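Local coordinates for protein Nsp15 (Middle East respiratory syndrome-related coronavirus, PDB 5YVD) that cleaves RNA as a coronavirus endoribonuclease, with a C-terminal domain of the EndoU family that is probably specific for uridylates, at residues Arg64-Phe69 with Tyr153-Gly158; Asp68-His73 with Ile190-Arg195. One frame throughout, in Å; residues are numbered along the deposited sequence.

How the contacts relate
Both contacts start from the same length of chain and share Asp68 and Phe69, with centres about 10 Å apart. Contact 1 lies within the middle domain and is almost wholly buried: a loop is paired to the strand 153-156 by backbone bonds and an aromatic cluster. Contact 2 is smaller, burying 222 Å² against 436 Å², and only partly buried. It joins the helix 69-74 to a loop that probably belongs to the EndoU domain, mainly through polar side-chain bonds. Tyr153 connects the two, its OH lying 2.6 Å from Thr192 O and 3.0 Å from Lys70 NZ, both probable hydrogen bonds.

Contact 1 (Arg64-Phe69 with Tyr153-Gly158); sequences RSHPDF and YAYFNG
His66 and Tyr155 form a single antiparallel bridge, a hydrogen-bonded pair that fastens the loop before helix 69-74 to the hairpin strand 153-156 in the Nsp15 middle domain. Two backbone bonds define it: His66 N reaches Tyr155 O at 2.9 Å, and Tyr155 N reaches His66 O at 2.8 Å, the latter nearly straight. Two waters carry the link beyond the bridge, one on either flank: one joins Arg64 O to Asn157 N, the other Tyr153 O to Asp68 N.

Aromatic packing accompanies the pairing. Tyr155 has CG anti to its backbone N (chi1 -171°). Its side chain runs alongside that of His66, pointing the same way, and the two rings meet obliquely, centroids 5.2 Å apart and planes at 40°. Tyr155 CB sits over one face of the imidazole, a CH-pi contact. Phe69 completes the cluster in a T-shaped arrangement: its CE2 stands over the centre of the Tyr155 ring, with the planes at 65°. The imidazole is also tied within its own loop, since His66 ND1 donates to Pro67 O at 2.8 Å.

At the other end, the Phe156 ring packs against the backbone at Arg64 and Ser65. The polar ends lead away from the pairing: Arg64 forms a salt bridge with Asp121, and Tyr155 OH bonds to Tyr88 N. Beside Phe156, Asn157 ND2 hydrogen-bonds Thr278 OG1 of a neighbouring subunit. Tyr155 O, already the acceptor for His66 N, also meets Ser65 CA at 3.2 Å in a CA-H...O contact.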
ATOM      1  N   ARG A  64     -29.421 -15.818   0.206  1.00 35.42           N
ATOM      2  CA  ARG A  64     -30.289 -16.996   0.242  1.00 37.93           C
ATOM      3  C   ARG A  64     -29.507 -18.102   0.880  1.00 35.23           C
ATOM      4  O   ARG A  64     -28.292 -18.023   0.936  1.00 37.33           O
ATOM      5  CB  ARG A  64     -30.660 -17.425  -1.184  1.00 39.73           C
ATOM      6  CG  ARG A  64     -29.455 -17.435  -2.110  1.00 42.30           C
ATOM      7  CD  ARG A  64     -29.590 -18.302  -3.347  1.00 42.47           C
ATOM      8  NE  ARG A  64     -30.392 -17.693  -4.391  1.00 40.86           N
ATOM      9  CZ  ARG A  64     -30.092 -17.730  -5.687  1.00 41.51           C
ATOM     10  NH1 ARG A  64     -28.999 -18.339  -6.143  1.00 39.37           N
ATOM     11  NH2 ARG A  64     -30.911 -17.150  -6.545  1.00 42.54           N
ATOM     12  N   SER A  65     -30.177 -19.142   1.338  1.00 35.69           N
ATOM     13  CA  SER A  65     -29.463 -20.290   1.899  1.00 36.07           C
ATOM     14  C   SER A  65     -28.815 -21.108   0.791  1.00 37.29           C
ATOM     15  O   SER A  65     -29.213 -21.049  -0.380  1.00 38.96           O
ATOM     16  CB  SER A  65     -30.400 -21.184   2.701  1.00 37.52           C
ATOM     17  OG  SER A  65     -31.474 -21.661   1.902  1.00 37.31           O
ATOM     18  N   HIS A  66     -27.801 -21.868   1.151  1.00 37.31           N
ATOM     19  CA  HIS A  66     -27.188 -22.765   0.186  1.00 38.20           C
ATOM     20  C   HIS A  66     -26.432 -23.847   0.922  1.00 38.20           C
ATOM     21  O   HIS A  66     -26.118 -23.671   2.103  1.00 42.60           O
ATOM     22  CB  HIS A  66     -26.271 -22.005  -0.782  1.00 37.28           C
ATOM     23  CG  HIS A  66     -25.185 -21.217  -0.122  1.00 38.75           C
ATOM     24  ND1 HIS A  66     -23.956 -21.756   0.184  1.00 39.30           N
ATOM     25  CD2 HIS A  66     -25.131 -19.917   0.257  1.00 43.55           C
ATOM     26  CE1 HIS A  66     -23.195 -20.827   0.741  1.00 43.54           C
ATOM     27  NE2 HIS A  66     -23.883 -19.698   0.795  1.00 45.54           N
ATOM     28  N   PRO A  67     -26.147 -24.970   0.244  1.00 36.13           N
ATOM     29  CA  PRO A  67     -25.289 -26.011   0.813  1.00 36.13           C
ATOM     30  C   PRO A  67     -23.972 -25.444   1.263  1.00 37.35           C
ATOM     31  O   PRO A  67     -23.484 -24.489   0.669  1.00 39.43           O
ATOM     32  CB  PRO A  67     -25.073 -26.982  -0.347  1.00 36.16           C
ATOM     33  CG  PRO A  67     -26.264 -26.800  -1.225  1.00 36.84           C
ATOM     34  CD  PRO A  67     -26.732 -25.374  -1.045  1.00 37.76           C
ATOM     35  N   ASP A  68     -23.400 -26.003   2.320  1.00 40.24           N
ATOM     36  CA  ASP A  68     -22.187 -25.414   2.888  1.00 42.43           C
ATOM     37  C   ASP A  68     -21.026 -25.585   1.910  1.00 39.11           C
ATOM     38  O   ASP A  68     -20.968 -26.559   1.155  1.00 40.86           O
ATOM     39  CB  ASP A  68     -21.873 -26.013   4.274  1.00 45.97           C
ATOM     40  CG  ASP A  68     -20.762 -25.253   5.012  1.00 49.31           C
ATOM     41  OD1 ASP A  68     -20.404 -24.126   4.570  1.00 51.06           O
ATOM     42  OD2 ASP A  68     -20.251 -25.788   6.029  1.00 46.47           O
ATOM     43  N   PHE A  69     -20.103 -24.643   1.927  1.00 36.50           N
ATOM     44  CA  PHE A  69     -19.059 -24.582   0.905  1.00 38.45           C
ATOM     45  C   PHE A  69     -18.307 -25.878   0.681  1.00 37.78           C
ATOM     46  O   PHE A  69     -18.009 -26.221  -0.469  1.00 42.09           O
ATOM     47  CB  PHE A  69     -18.061 -23.467   1.221  1.00 40.37           C
ATOM     48  CG  PHE A  69     -18.701 -22.120   1.334  1.00 40.10           C
ATOM     49  CD1 PHE A  69     -19.105 -21.450   0.210  1.00 37.62           C
ATOM     50  CD2 PHE A  69     -18.933 -21.552   2.572  1.00 40.86           C
ATOM     51  CE1 PHE A  69     -19.719 -20.230   0.305  1.00 39.72           C
ATOM     52  CE2 PHE A  69     -19.545 -20.321   2.672  1.00 42.94           C
ATOM     53  CZ  PHE A  69     -19.937 -19.658   1.535  1.00 40.60           C
ATOM     54  N   TYR A 153     -28.855 -29.377   7.449  1.00 37.32           N
ATOM     55  CA  TYR A 153     -28.443 -28.018   7.684  1.00 36.82           C
ATOM     56  C   TYR A 153     -27.918 -27.372   6.405  1.00 41.24           C
ATOM     57  O   TYR A 153     -27.664 -28.040   5.409  1.00 42.06           O
ATOM     58  CB  TYR A 153     -27.355 -28.006   8.718  1.00 35.58           C
ATOM     59  CG  TYR A 153     -26.070 -28.650   8.222  1.00 37.55           C
ATOM     60  CD1 TYR A 153     -25.809 -29.999   8.474  1.00 36.54           C
ATOM     61  CD2 TYR A 153     -25.113 -27.911   7.504  1.00 36.10           C
ATOM     62  CE1 TYR A 153     -24.642 -30.599   8.029  1.00 37.75           C
ATOM     63  CE2 TYR A 153     -23.942 -28.503   7.054  1.00 37.32           C
ATOM     64  CZ  TYR A 153     -23.705 -29.853   7.316  1.00 39.40           C
ATOM     65  OH  TYR A 153     -22.530 -30.476   6.886  1.00 39.15           O
ATOM     66  N   ALA A 154     -27.712 -26.064   6.466  1.00 43.23           N
ATOM     67  CA  ALA A 154     -27.263 -25.279   5.317  1.00 41.08           C
ATOM     68  C   ALA A 154     -26.674 -23.951   5.807  1.00 40.23           C
ATOM     69  O   ALA A 154     -26.755 -23.611   6.986  1.00 38.65           O
ATOM     70  CB  ALA A 154     -28.436 -25.032   4.364  1.00 40.05           C
ATOM     71  N   TYR A 155     -26.089 -23.198   4.893  1.00 38.39           N
ATOM     72  CA  TYR A 155     -25.436 -21.960   5.234  1.00 37.32           C
ATOM     73  C   TYR A 155     -26.354 -20.820   4.840  1.00 36.10           C
ATOM     74  O   TYR A 155     -26.941 -20.873   3.775  1.00 35.84           O
ATOM     75  CB  TYR A 155     -24.148 -21.893   4.440  1.00 37.74           C
ATOM     76  CG  TYR A 155     -23.194 -20.785   4.801  1.00 40.37           C
ATOM     77  CD1 TYR A 155     -23.239 -19.545   4.158  1.00 40.98           C
ATOM     78  CD2 TYR A 155     -22.207 -20.994   5.746  1.00 41.14           C
ATOM     79  CE1 TYR A 155     -22.317 -18.553   4.462  1.00 42.88           C
ATOM     80  CE2 TYR A 155     -21.299 -20.003   6.067  1.00 42.51           C
ATOM     81  CZ  TYR A 155     -21.350 -18.793   5.429  1.00 41.94           C
ATOM     82  OH  TYR A 155     -20.420 -17.852   5.782  1.00 45.59           O
ATOM     83  N   PHE A 156     -26.496 -19.807   5.693  1.00 36.28           N
ATOM     84  CA  PHE A 156     -27.277 -18.609   5.335  1.00 38.49           C
ATOM     85  C   PHE A 156     -26.727 -17.334   6.007  1.00 40.17           C
ATOM     86  O   PHE A 156     -26.674 -17.255   7.239  1.00 39.52           O
ATOM     87  CB  PHE A 156     -28.766 -18.818   5.676  1.00 38.67           C
ATOM     88  CG  PHE A 156     -29.661 -17.656   5.308  1.00 38.94           C
ATOM     89  CD1 PHE A 156     -29.612 -17.084   4.035  1.00 38.35           C
ATOM     90  CD2 PHE A 156     -30.585 -17.154   6.225  1.00 38.91           C
ATOM     91  CE1 PHE A 156     -30.442 -16.031   3.708  1.00 37.85           C
ATOM     92  CE2 PHE A 156     -31.421 -16.099   5.900  1.00 37.13           C
ATOM     93  CZ  PHE A 156     -31.351 -15.539   4.643  1.00 37.06           C
ATOM     94  N   ASN A 157     -26.308 -16.355   5.191  1.00 39.86           N
ATOM     95  CA  ASN A 157     -25.765 -15.085   5.688  1.00 40.11           C
ATOM     96  C   ASN A 157     -24.673 -15.235   6.790  1.00 40.53           C
ATOM     97  O   ASN A 157     -24.625 -14.450   7.732  1.00 44.21           O
ATOM     98  CB  ASN A 157     -26.901 -14.189   6.210  1.00 38.93           C
ATOM     99  CG  ASN A 157     -27.916 -13.808   5.137  1.00 39.93           C
ATOM    100  OD1 ASN A 157     -27.647 -13.866   3.931  1.00 44.06           O
ATOM    101  ND2 ASN A 157     -29.098 -13.398   5.579  1.00 39.50           N
ATOM    102  N   GLY A 158     -23.808 -16.233   6.675  1.00 38.05           N
ATOM    103  CA  GLY A 158     -22.789 -16.472   7.688  1.00 38.88           C
ATOM    104  C   GLY A 158     -23.101 -17.549   8.724  1.00 40.94           C
ATOM    105  O   GLY A 158     -22.182 -18.061   9.363  1.00 41.51           O
TER
HETATM  106  O   HOH W   1     -26.014 -16.921   2.168  1.00 26.55           O
HETATM  107  O   HOH W   2     -25.226 -28.263   3.616  1.00 31.86           O

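Contact 2 (Asp68-His73 with Ile190-Arg195)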
ATOM      1  N   ASP A  68     -23.400 -26.003   2.320  1.00 40.24           N
ATOM      2  CA  ASP A  68     -22.187 -25.414   2.888  1.00 42.43           C
ATOM      3  C   ASP A  68     -21.026 -25.585   1.910  1.00 39.11           C
ATOM      4  O   ASP A  68     -20.968 -26.559   1.155  1.00 40.86           O
ATOM      5  CB  ASP A  68     -21.873 -26.013   4.274  1.00 45.97           C
ATOM      6  CG  ASP A  68     -20.762 -25.253   5.012  1.00 49.31           C
ATOM      7  OD1 ASP A  68     -20.404 -24.126   4.570  1.00 51.06           O
ATOM      8  OD2 ASP A  68     -20.251 -25.788   6.029  1.00 46.47           O
ATOM      9  N   PHE A  69     -20.103 -24.643   1.927  1.00 36.50           N
ATOM     10  CA  PHE A  69     -19.059 -24.582   0.905  1.00 38.45           C
ATOM     11  C   PHE A  69     -18.307 -25.878   0.681  1.00 37.78           C
ATOM     12  O   PHE A  69     -18.009 -26.221  -0.469  1.00 42.09           O
ATOM     13  CB  PHE A  69     -18.061 -23.467   1.221  1.00 40.37           C
ATOM     14  CG  PHE A  69     -18.701 -22.120   1.334  1.00 40.10           C
ATOM     15  CD1 PHE A  69     -19.105 -21.450   0.210  1.00 37.62           C
ATOM     16  CD2 PHE A  69     -18.933 -21.552   2.572  1.00 40.86           C
ATOM     17  CE1 PHE A  69     -19.719 -20.230   0.305  1.00 39.72           C
ATOM     18  CE2 PHE A  69     -19.545 -20.321   2.672  1.00 42.94           C
ATOM     19  CZ  PHE A  69     -19.937 -19.658   1.535  1.00 40.60           C
ATOM     20  N   LYS A  70     -17.986 -26.588   1.757  1.00 36.07           N
ATOM     21  CA  LYS A  70     -17.212 -27.823   1.645  1.00 36.01           C
ATOM     22  C   LYS A  70     -17.904 -28.856   0.754  1.00 37.79           C
ATOM     23  O   LYS A  70     -17.239 -29.703   0.155  1.00 38.63           O
ATOM     24  CB  LYS A  70     -16.944 -28.429   3.030  1.00 38.34           C
ATOM     25  CG  LYS A  70     -18.149 -29.127   3.632  1.00 40.65           C
ATOM     26  CD  LYS A  70     -18.146 -29.229   5.143  1.00 41.31           C
ATOM     27  CE  LYS A  70     -19.553 -29.580   5.631  1.00 41.26           C
ATOM     28  NZ  LYS A  70     -19.609 -29.803   7.100  1.00 42.20           N
ATOM     29  N   LEU A  71     -19.234 -28.812   0.664  1.00 36.90           N
ATOM     30  CA  LEU A  71     -19.919 -29.695  -0.263  1.00 38.93           C
ATOM     31  C   LEU A  71     -19.662 -29.245  -1.710  1.00 41.95           C
ATOM     32  O   LEU A  71     -19.396 -30.054  -2.607  1.00 46.99           O
ATOM     33  CB  LEU A  71     -21.410 -29.749   0.041  1.00 39.77           C
ATOM     34  CG  LEU A  71     -21.832 -30.279   1.427  1.00 41.36           C
ATOM     35  CD1 LEU A  71     -23.330 -30.544   1.438  1.00 41.93           C
ATOM     36  CD2 LEU A  71     -21.096 -31.533   1.858  1.00 41.09           C
ATOM     37  N   LEU A  72     -19.705 -27.946  -1.938  1.00 42.53           N
ATOM     38  CA  LEU A  72     -19.460 -27.444  -3.269  1.00 44.41           C
ATOM     39  C   LEU A  72     -18.060 -27.822  -3.679  1.00 43.10           C
ATOM     40  O   LEU A  72     -17.867 -28.387  -4.742  1.00 43.54           O
ATOM     41  CB  LEU A  72     -19.661 -25.938  -3.323  1.00 45.96           C
ATOM     42  CG  LEU A  72     -21.021 -25.447  -2.803  1.00 47.72           C
ATOM     43  CD1 LEU A  72     -21.162 -23.964  -3.131  1.00 50.74           C
ATOM     44  CD2 LEU A  72     -22.209 -26.243  -3.342  1.00 44.35           C
ATOM     45  N   HIS A  73     -17.098 -27.555  -2.805  1.00 43.69           N
ATOM     46  CA  HIS A  73     -15.691 -27.929  -3.047  1.00 45.08           C
ATOM     47  C   HIS A  73     -15.494 -29.425  -3.304  1.00 40.80           C
ATOM     48  O   HIS A  73     -14.738 -29.804  -4.178  1.00 42.83           O
ATOM     49  CB  HIS A  73     -14.829 -27.463  -1.869  1.00 47.63           C
ATOM     50  CG  HIS A  73     -13.427 -27.986  -1.879  1.00 49.78           C
ATOM     51  ND1 HIS A  73     -12.521 -27.680  -2.870  1.00 52.54           N
ATOM     52  CD2 HIS A  73     -12.763 -28.759  -0.990  1.00 52.48           C
ATOM     53  CE1 HIS A  73     -11.365 -28.257  -2.601  1.00 54.56           C
ATOM     54  NE2 HIS A  73     -11.484 -28.916  -1.464  1.00 55.09           N
ATOM     55  N   ILE A 190     -22.242 -40.209   4.744  1.00 49.83           N
ATOM     56  CA  ILE A 190     -22.372 -39.638   6.079  1.00 51.56           C
ATOM     57  C   ILE A 190     -22.092 -38.131   5.899  1.00 51.81           C
ATOM     58  O   ILE A 190     -21.455 -37.742   4.907  1.00 48.80           O
ATOM     59  CB  ILE A 190     -21.400 -40.407   7.045  1.00 55.88           C
ATOM     60  CG1 ILE A 190     -22.166 -41.506   7.785  1.00 58.46           C
ATOM     61  CG2 ILE A 190     -20.668 -39.534   8.056  1.00 54.54           C
ATOM     62  CD1 ILE A 190     -23.318 -41.005   8.628  1.00 57.93           C
ATOM     63  N   TYR A 191     -22.590 -37.273   6.796  1.00 49.90           N
ATOM     64  CA  TYR A 191     -22.231 -35.838   6.720  1.00 45.74           C
ATOM     65  C   TYR A 191     -21.587 -35.268   7.980  1.00 45.64           C
ATOM     66  O   TYR A 191     -22.100 -35.449   9.081  1.00 47.09           O
ATOM     67  CB  TYR A 191     -23.453 -35.002   6.398  1.00 42.78           C
ATOM     68  CG  TYR A 191     -23.896 -35.084   4.979  1.00 41.78           C
ATOM     69  CD1 TYR A 191     -23.187 -34.421   3.970  1.00 44.28           C
ATOM     70  CD2 TYR A 191     -25.032 -35.803   4.631  1.00 41.55           C
ATOM     71  CE1 TYR A 191     -23.598 -34.480   2.646  1.00 43.87           C
ATOM     72  CE2 TYR A 191     -25.459 -35.875   3.316  1.00 44.80           C
ATOM     73  CZ  TYR A 191     -24.745 -35.211   2.320  1.00 47.13           C
ATOM     74  OH  TYR A 191     -25.180 -35.280   1.005  1.00 49.56           O
ATOM     75  N   THR A 192     -20.479 -34.547   7.810  1.00 44.55           N
ATOM     76  CA  THR A 192     -19.931 -33.714   8.885  1.00 42.54           C
ATOM     77  C   THR A 192     -20.964 -32.655   9.180  1.00 39.89           C
ATOM     78  O   THR A 192     -21.866 -32.459   8.388  1.00 42.62           O
ATOM     79  CB  THR A 192     -18.610 -33.045   8.475  1.00 44.07           C
ATOM     80  OG1 THR A 192     -18.781 -32.350   7.235  1.00 43.54           O
ATOM     81  CG2 THR A 192     -17.512 -34.083   8.322  1.00 42.05           C
ATOM     82  N   GLN A 193     -20.862 -31.969  10.304  1.00 39.36           N
ATOM     83  CA  GLN A 193     -22.008 -31.158  10.785  1.00 40.49           C
ATOM     84  C   GLN A 193     -21.759 -29.666  10.886  1.00 37.68           C
ATOM     85  O   GLN A 193     -22.624 -28.945  11.350  1.00 35.93           O
ATOM     86  CB  GLN A 193     -22.474 -31.667  12.148  1.00 40.97           C
ATOM     87  CG  GLN A 193     -22.987 -33.081  12.117  1.00 40.52           C
ATOM     88  CD  GLN A 193     -24.328 -33.175  11.454  1.00 42.26           C
ATOM     89  OE1 GLN A 193     -25.187 -32.322  11.631  1.00 43.73           O
ATOM     90  NE2 GLN A 193     -24.518 -34.223  10.684  1.00 47.24           N
ATOM     91  N   SER A 194     -20.574 -29.215  10.490  1.00 41.48           N
ATOM     92  CA  SER A 194     -20.292 -27.790  10.373  1.00 45.52           C
ATOM     93  C   SER A 194     -20.452 -27.010  11.698  1.00 47.75           C
ATOM     94  O   SER A 194     -20.832 -25.849  11.686  1.00 50.86           O
ATOM     95  CB  SER A 194     -21.208 -27.174   9.291  1.00 47.22           C
ATOM     96  OG  SER A 194     -21.047 -27.811   8.021  1.00 50.07           O
ATOM     97  N   ARG A 195     -20.167 -27.632  12.836  1.00 48.15           N
ATOM     98  CA  ARG A 195     -20.229 -26.925  14.116  1.00 46.84           C
ATOM     99  C   ARG A 195     -18.858 -26.380  14.445  1.00 50.18           C
ATOM    100  O   ARG A 195     -17.871 -26.663  13.738  1.00 50.54           O
ATOM    101  CB  ARG A 195     -20.692 -27.861  15.231  1.00 46.02           C
ATOM    102  CG  ARG A 195     -22.109 -28.347  15.041  1.00 46.98           C
ATOM    103  CD  ARG A 195     -22.492 -29.417  16.045  1.00 47.45           C
ATOM    104  NE  ARG A 195     -21.824 -30.682  15.748  1.00 48.18           N
ATOM    105  CZ  ARG A 195     -22.173 -31.857  16.258  1.00 44.91           C
ATOM    106  NH1 ARG A 195     -23.209 -31.945  17.089  1.00 43.76           N
ATOM    107  NH2 ARG A 195     -21.479 -32.949  15.927  1.00 42.45           N
TER
HETATM  108  O   HOH W   3     -17.608 -29.519   9.504  1.00 31.03           O
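Asp68, the N-cap residue of helix 69-74, takes a hydrogen bond from Ser194 across the contact: Ser194 OG donates to Asp68 OD2 at 2.9 Å. The hydroxyl comes to the anti side of the carboxylate, 16° out of its plane. OD2 also has a weak bond from Ser269 OG, so this oxygen has partners beyond the loop 190-195, while OD1 accepts from the neighbouring Phe69 N, which lies above the carboxylate plane. The side chain makes no capping bond.

Lys70 follows in the first turn of the helix. Its CG lies between the backbone N and the carbonyl carbon (chi1 76°), and the chain is extended from there, which carries NZ across to the loop. NZ donates to Ser194 OG at 2.6 Å. Ser194 OG therefore accepts from the lysine while donating to the aspartate, a relay in which one hydroxyl links two groups of opposite charge. Asp68 OD2 and Lys70 NZ are themselves 4.2 Å apart, and their charges probably polarise the hydroxyl between them. NZ lies 2.7 Å from Thr192 OG1 as well, a hydrogen bond that is less certain because the position of OG1 is in doubt. A water 3.1 Å from Lys70 NZ and Tyr153 OH make four candidate partners for three N-H groups, so not all need be bonded at once.

These bonds probably bridge the middle domain, which holds the helix, and the EndoU domain, to which the loop is assigned. On the loop side, Thr192 N is bonded to Asp320 OD1, which ties the loop to the endoribonuclease region.

Leu71, the next residue, makes the apolar part of the contact. Its CD2 meets the edge of the Tyr191 ring, 3.9 Å from CE1, and the two side chains cross at about a right angle. The Tyr191 hydroxyl continues to Val149 O, back in the middle domain.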